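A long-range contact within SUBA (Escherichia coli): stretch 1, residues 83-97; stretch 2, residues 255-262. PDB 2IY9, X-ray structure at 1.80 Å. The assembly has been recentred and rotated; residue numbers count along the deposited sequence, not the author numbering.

Stretch 1, residues 83-97: SEALYIHGTAMASLI
Stretch 2 (255-262) NITFLRPD

The strongest polar link is a salt bridge between E84, in the first turn of helix 84-97, and R260, just past strand 256-259. R260 NH2 donates to E84 OE2 at 2.9 Å with an N-H...O angle of 157°; the bond from R260 NH1 to E84 OE2, 3.3 Å and 135°, is weak. OE2 lies near the guanidinium plane, at its edge. R260 (m, t, p, chi4 87°) starts with CA-to-CB pointing away, yet its end returns to the helix, and its NH2 also donates to D262 OD2 at 3.3 Å.

The second anchor is S95, chi1 p. Its OG accepts from L259 N at 3.0 Å and 165° while donating to A92 O at 2.7 Å, so one hydroxyl ties the strand backbone to the helix. By contrast, A92 N and L259 O, 3.3 Å apart, have a poor angle for a hydrogen bond; A92 N instead bonds I88 O at 2.9 Å, and A92 CA makes a CA-H...O contact with L259 O at 3.4 Å.

In the backbone register, the CA-CA distances are 4.9 Å for A92-L259 and 5.3 Å for I88-R260. The axes approach to 6.3 Å, their N-to-C directions 112° apart. The helix is kinked where G90 N and T91 N lack bonds to the preceding turn; the strand is extended, with F258 at phi/psi -141/167.

Packing spreads outward from there. P261, C-gamma exo, puts CG 3.9 Å from the Y87 ring centroid, 12° off the normal, a CH-pi contact with a t-rotamer tyrosine. I88 (p, t) sets CG2 over a guanidinium face, 3.9 Å from R260 NH1, and 3.6 Å from P261 CD. F258, chi1 p and chi2 76°, brings CD1 to 3.5 Å from A92 CB. Farther along, L96 (m, t) packs CD2 3.4 Å from CG2 of I256 (m, m).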

# COMPACT_ATOMS: atom_id res chain seq x y z
N SER A 83 1.83 8.63 20.38
CA SER A 83 2.33 9.63 19.46
C SER A 83 1.15 10.08 18.63
O SER A 83 0.28 9.26 18.30
CB SER A 83 3.40 9.01 18.57
N GLU A 84 1.11 11.37 18.29
CA GLU A 84 0.04 11.89 17.45
C GLU A 84 0.05 11.23 16.07
O GLU A 84 -1.00 10.79 15.58
CB GLU A 84 0.12 13.41 17.33
CG GLU A 84 -0.98 14.05 16.47
CD GLU A 84 -2.40 13.91 17.04
OE1 GLU A 84 -2.66 13.00 17.87
OE2 GLU A 84 -3.27 14.72 16.65
N ALA A 85 1.23 11.14 15.46
CA ALA A 85 1.39 10.51 14.15
C ALA A 85 0.88 9.07 14.17
O ALA A 85 0.13 8.67 13.29
CB ALA A 85 2.84 10.55 13.67
N LEU A 86 1.27 8.30 15.19
CA LEU A 86 0.84 6.91 15.29
C LEU A 86 -0.62 6.76 15.71
O LEU A 86 -1.26 5.76 15.39
CB LEU A 86 1.77 6.07 16.18
CG LEU A 86 3.07 5.62 15.50
CD1 LEU A 86 4.13 6.69 15.62
CD2 LEU A 86 3.60 4.32 16.06
N TYR A 87 -1.17 7.76 16.40
CA TYR A 87 -2.60 7.75 16.73
C TYR A 87 -3.43 7.76 15.45
O TYR A 87 -4.45 7.09 15.37
CB TYR A 87 -2.99 8.94 17.62
CG TYR A 87 -4.45 8.95 18.04
CD1 TYR A 87 -5.05 7.80 18.56
CD2 TYR A 87 -5.23 10.10 17.92
CE1 TYR A 87 -6.38 7.80 18.93
CE2 TYR A 87 -6.58 10.11 18.30
CZ TYR A 87 -7.14 8.95 18.80
OH TYR A 87 -8.46 8.93 19.19
N ILE A 88 -2.97 8.52 14.46
CA ILE A 88 -3.76 8.79 13.26
C ILE A 88 -3.45 7.91 12.05
O ILE A 88 -4.28 7.78 11.14
CB ILE A 88 -3.67 10.30 12.86
CG1 ILE A 88 -2.27 10.68 12.36
CG2 ILE A 88 -4.09 11.17 14.03
CD1 ILE A 88 -2.09 12.17 11.96
N HIS A 89 -2.26 7.31 12.06
CA HIS A 89 -1.68 6.78 10.82
C HIS A 89 -2.50 5.66 10.17
O HIS A 89 -2.79 5.74 8.98
CB HIS A 89 -0.24 6.33 11.05
CG HIS A 89 0.52 6.10 9.78
ND1 HIS A 89 1.16 7.11 9.09
CD2 HIS A 89 0.76 4.96 9.08
CE1 HIS A 89 1.75 6.61 8.02
NE2 HIS A 89 1.53 5.30 8.00
N GLY A 90 -2.88 4.65 10.95
CA GLY A 90 -3.69 3.54 10.43
C GLY A 90 -5.03 4.01 9.86
O GLY A 90 -5.43 3.59 8.75
N THR A 91 -5.71 4.88 10.60
CA THR A 91 -7.00 5.45 10.17
C THR A 91 -6.84 6.25 8.87
O THR A 91 -7.66 6.14 7.95
CB THR A 91 -7.62 6.38 11.27
OG1 THR A 91 -7.68 5.67 12.51
CG2 THR A 91 -9.03 6.82 10.89
N ALA A 92 -5.78 7.06 8.81
CA ALA A 92 -5.45 7.81 7.60
C ALA A 92 -5.35 6.89 6.37
O ALA A 92 -5.97 7.15 5.35
CB ALA A 92 -4.16 8.59 7.80
N MET A 93 -4.57 5.81 6.50
CA MET A 93 -4.33 4.90 5.37
C MET A 93 -5.60 4.18 4.94
O MET A 93 -5.93 4.15 3.74
CB MET A 93 -3.23 3.89 5.72
CG MET A 93 -1.88 4.54 6.13
SD MET A 93 -1.20 5.64 4.88
CE MET A 93 -1.42 7.26 5.60
N ALA A 94 -6.32 3.65 5.93
CA ALA A 94 -7.62 3.02 5.72
C ALA A 94 -8.56 3.97 4.99
O ALA A 94 -9.26 3.55 4.08
CB ALA A 94 -8.23 2.58 7.04
N SER A 95 -8.55 5.25 5.37
CA SER A 95 -9.44 6.22 4.73
C SER A 95 -9.09 6.39 3.25
O SER A 95 -9.99 6.44 2.41
CB SER A 95 -9.50 7.55 5.48
OG SER A 95 -8.35 8.37 5.29
N LEU A 96 -7.79 6.46 2.93
CA LEU A 96 -7.35 6.63 1.54
C LEU A 96 -7.74 5.45 0.64
O LEU A 96 -8.07 5.64 -0.53
CB LEU A 96 -5.84 6.89 1.46
CG LEU A 96 -5.36 8.20 2.09
CD1 LEU A 96 -3.84 8.23 2.07
CD2 LEU A 96 -5.96 9.45 1.39
N ILE A 97 -7.72 4.25 1.22
CA ILE A 97 -8.12 3.04 0.53
C ILE A 97 -9.64 2.96 0.36
O ILE A 97 -10.14 2.67 -0.73
CB ILE A 97 -7.61 1.79 1.28
CG1 ILE A 97 -6.08 1.75 1.28
CG2 ILE A 97 -8.19 0.48 0.67
CD1 ILE A 97 -5.53 0.78 2.32
N ASN A 255 0.15 16.45 -0.84
CA ASN A 255 -1.08 17.22 -0.66
C ASN A 255 -2.25 16.24 -0.63
O ASN A 255 -3.21 16.37 -1.38
CB ASN A 255 -1.24 18.24 -1.81
CG ASN A 255 -2.36 19.23 -1.56
OD1 ASN A 255 -2.66 19.58 -0.41
ND2 ASN A 255 -2.98 19.73 -2.65
N ILE A 256 -2.13 15.23 0.22
CA ILE A 256 -3.14 14.18 0.32
C ILE A 256 -3.97 14.36 1.60
O ILE A 256 -3.42 14.35 2.70
CB ILE A 256 -2.51 12.75 0.31
CG1 ILE A 256 -1.52 12.56 -0.85
CG2 ILE A 256 -3.61 11.68 0.37
CD1 ILE A 256 -2.13 12.51 -2.29
N THR A 257 -5.28 14.53 1.44
CA THR A 257 -6.18 14.72 2.59
C THR A 257 -6.60 13.34 3.13
O THR A 257 -6.90 12.44 2.35
CB THR A 257 -7.41 15.57 2.19
OG1 THR A 257 -6.97 16.79 1.57
CG2 THR A 257 -8.24 15.92 3.41
N PHE A 258 -6.61 13.18 4.45
CA PHE A 258 -6.94 11.90 5.09
C PHE A 258 -7.78 12.07 6.36
O PHE A 258 -7.90 13.17 6.90
CB PHE A 258 -5.66 11.12 5.41
CG PHE A 258 -4.68 11.88 6.27
CD1 PHE A 258 -4.90 12.02 7.64
CD2 PHE A 258 -3.56 12.46 5.71
CE1 PHE A 258 -4.01 12.74 8.44
CE2 PHE A 258 -2.65 13.17 6.49
CZ PHE A 258 -2.88 13.31 7.86
N LEU A 259 -8.34 10.96 6.84
CA LEU A 259 -9.19 10.94 8.02
C LEU A 259 -8.39 10.70 9.31
O LEU A 259 -7.46 9.88 9.33
CB LEU A 259 -10.24 9.83 7.87
CG LEU A 259 -11.35 9.71 8.92
CD1 LEU A 259 -12.24 10.95 8.88
CD2 LEU A 259 -12.17 8.44 8.69
N ARG A 260 -8.76 11.42 10.37
CA ARG A 260 -8.20 11.23 11.72
C ARG A 260 -9.23 10.54 12.64
O ARG A 260 -10.43 10.64 12.39
CB ARG A 260 -7.82 12.58 12.33
CG ARG A 260 -6.78 13.40 11.54
CD ARG A 260 -6.85 14.87 11.96
NE ARG A 260 -6.86 14.98 13.41
CZ ARG A 260 -5.77 15.04 14.17
NH1 ARG A 260 -4.56 15.01 13.62
NH2 ARG A 260 -5.89 15.13 15.49
N PRO A 261 -8.77 9.84 13.71
CA PRO A 261 -9.68 9.17 14.65
C PRO A 261 -10.71 10.07 15.33
O PRO A 261 -11.75 9.58 15.77
CB PRO A 261 -8.74 8.56 15.68
CG PRO A 261 -7.46 8.37 14.95
CD PRO A 261 -7.36 9.57 14.06
N ASP A 262 -10.44 11.38 15.40
CA ASP A 262 -11.38 12.33 15.97
C ASP A 262 -12.34 12.90 14.92
O ASP A 262 -13.05 13.88 15.18
CB ASP A 262 -10.64 13.46 16.73
CG ASP A 262 -9.75 14.30 15.83
OD1 ASP A 262 -9.71 14.07 14.60
OD2 ASP A 262 -9.06 15.22 16.35